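Local coordinates for beta subunit of photoactivated adenylyl cyclase (Beggiatoa sp. PS, PDB 5M27) that converts ATP to cyclic AMP under blue-light control, through a flavin-binding BLUF sensor joined to a class III cyclase domain, at the interface of chains A and B. Numbering follows the deposited sequence. Chains: chain A/B, Beta subunit of photoactivated adenylyl cyclase.

The interface of chains A and B. Residues chain A 9, 51, 53, 80-81; chain B 114-115, 118-119.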
loop_
_atom_site.group_PDB
_atom_site.type_symbol
_atom_site.label_atom_id
_atom_site.label_comp_id
_atom_site.label_asym_id
_atom_site.label_seq_id
_atom_site.Cartn_x
_atom_site.Cartn_y
_atom_site.Cartn_z
ATOM N N VAL A 9 18.658 -10.217 12.292
ATOM C CA VAL A 9 18.235 -11.180 11.279
ATOM C C VAL A 9 17.923 -10.407 10.006
ATOM O O VAL A 9 17.152 -9.440 10.041
ATOM C CB VAL A 9 16.997 -11.991 11.718
ATOM C CG1 VAL A 9 16.668 -13.033 10.685
ATOM C CG2 VAL A 9 17.211 -12.643 13.072
ATOM N N PHE A 51 19.614 -16.016 4.081
ATOM C CA PHE A 51 19.123 -15.695 5.412
ATOM C C PHE A 51 20.338 -15.669 6.323
ATOM O O PHE A 51 21.168 -16.583 6.267
ATOM C CB PHE A 51 18.125 -16.743 5.924
ATOM C CG PHE A 51 16.961 -17.002 5.010
ATOM C CD1 PHE A 51 17.143 -17.635 3.789
ATOM C CD2 PHE A 51 15.671 -16.676 5.408
ATOM C CE1 PHE A 51 16.059 -17.891 2.952
ATOM C CE2 PHE A 51 14.590 -16.934 4.589
ATOM C CZ PHE A 51 14.785 -17.545 3.355
ATOM N N ILE A 53 21.533 -14.766 10.520
ATOM C CA ILE A 53 21.376 -14.278 11.882
ATOM C C ILE A 53 22.760 -13.955 12.434
ATOM O O ILE A 53 23.690 -14.756 12.294
ATOM C CB ILE A 53 20.656 -15.306 12.768
ATOM C CG1 ILE A 53 19.349 -15.756 12.113
ATOM C CG2 ILE A 53 20.430 -14.719 14.172
ATOM C CD1 ILE A 53 18.615 -16.842 12.889
ATOM N N LEU A 80 15.176 -7.860 8.954
ATOM C CA LEU A 80 13.829 -8.203 9.391
ATOM C C LEU A 80 13.603 -7.977 10.874
ATOM O O LEU A 80 12.476 -7.674 11.288
ATOM C CB LEU A 80 13.530 -9.671 9.097
ATOM C CG LEU A 80 13.368 -10.119 7.654
ATOM C CD1 LEU A 80 13.286 -11.638 7.653
ATOM C CD2 LEU A 80 12.121 -9.516 7.043
ATOM N N LYS A 81 14.641 -8.144 11.683
ATOM C CA LYS A 81 14.475 -8.148 13.124
ATOM C C LYS A 81 15.779 -7.707 13.760
ATOM O O LYS A 81 16.861 -8.062 13.285
ATOM C CB LYS A 81 14.065 -9.538 13.618
ATOM C CG LYS A 81 13.690 -9.629 15.080
ATOM C CD LYS A 81 13.145 -11.020 15.363
ATOM C CE LYS A 81 13.129 -11.352 16.846
ATOM N NZ LYS A 81 12.597 -12.730 17.042
ATOM N N SER B 114 13.661 -20.818 13.783
ATOM C CA SER B 114 13.689 -19.392 14.105
ATOM C C SER B 114 13.398 -18.530 12.882
ATOM O O SER B 114 12.647 -17.552 12.975
ATOM C CB SER B 114 15.035 -18.995 14.711
ATOM O OG SER B 114 15.047 -17.600 15.017
ATOM N N LEU B 115 13.980 -18.869 11.730
ATOM C CA LEU B 115 13.755 -18.053 10.537
ATOM C C LEU B 115 12.305 -18.123 10.083
ATOM O O LEU B 115 11.729 -17.103 9.700
ATOM C CB LEU B 115 14.688 -18.478 9.406
ATOM C CG LEU B 115 16.156 -18.170 9.687
ATOM C CD1 LEU B 115 17.023 -18.820 8.636
ATOM C CD2 LEU B 115 16.384 -16.669 9.742
ATOM N N THR B 118 10.334 -15.895 12.287
ATOM C CA THR B 118 10.682 -14.497 12.058
ATOM C C THR B 118 10.065 -13.978 10.767
ATOM O O THR B 118 9.486 -12.889 10.728
ATOM C CB THR B 118 12.205 -14.322 12.003
ATOM O OG1 THR B 118 12.776 -14.396 13.322
ATOM C CG2 THR B 118 12.548 -12.971 11.370
ATOM N N ILE B 119 10.206 -14.734 9.686
ATOM C CA ILE B 119 9.744 -14.232 8.400
ATOM C C ILE B 119 8.219 -14.229 8.351
ATOM O O ILE B 119 7.604 -13.307 7.796
ATOM C CB ILE B 119 10.395 -15.053 7.268
ATOM C CG1 ILE B 119 10.160 -14.403 5.910
ATOM C CG2 ILE B 119 9.952 -16.519 7.304
ATOM C CD1 ILE B 119 10.831 -13.109 5.768
#
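An apolar helix-on-sheet contact joins the two copies of the protein here: helix 110-128 of chain B lies across the face of the BLUF beta-sheet of chain A, and the two-fold axis repeats the arrangement with the chains exchanged. Strands 6-14, 49-56 and 77-82 supply the sheet side. B:Leu115 sets its forked tip between A:Phe51, A:Val9 and A:Ile53. Branch B:Leu115 CD1 crosses obliquely to the root of A:Phe51, meeting A:Phe51 CB at 3.6 Å; the ring atoms CG and CD2 lie more loosely against the same methyl. The other branch, B:Leu115 CD2, lies 3.8 Å from A:Val9 CG1, the methyl set anti to the backbone N. A:Ile53 meets this branch tip to tip, its extended chain bringing the delta-methyl A:Ile53 CD1 to 3.9 Å from B:Leu115 CD2.

One turn farther along the helix, B:Thr118 is more deeply buried than B:Leu115 and presents two different faces. Its methyl, anti to the backbone N, points to the sheet, where B:Thr118 CG2 packs 4.0 Å from A:Leu80 CD1. The same methyl also faces A:Val9 CG1 tip to tip and touches A:Leu80 CB. The hydroxyl turns back along its own helix, and B:Thr118 OG1 donates to the carbonyl B:Ser114 O at 3.2 Å. The donor sits above the carbonyl plane, and this bond may help to hold the rotamer (chi1 -75°) that sends the methyl across the interface. The extended chain of A:Lys81 passes obliquely beside that hydroxyl, A:Lys81 CD 4.0 Å from B:Thr118 OG1, without bonding to it. A:Leu80 CD1 also meets B:Ile119 CD1 at 3.4 Å, a tight methyl-to-methyl contact.

With polar groups of the two chains not paired here, the fit rests on shape and apolar burial. The contact docks one subunit's helix on the other's light sensor, a plausible route for flavin-driven changes in the sheet to reach the cyclase dimer.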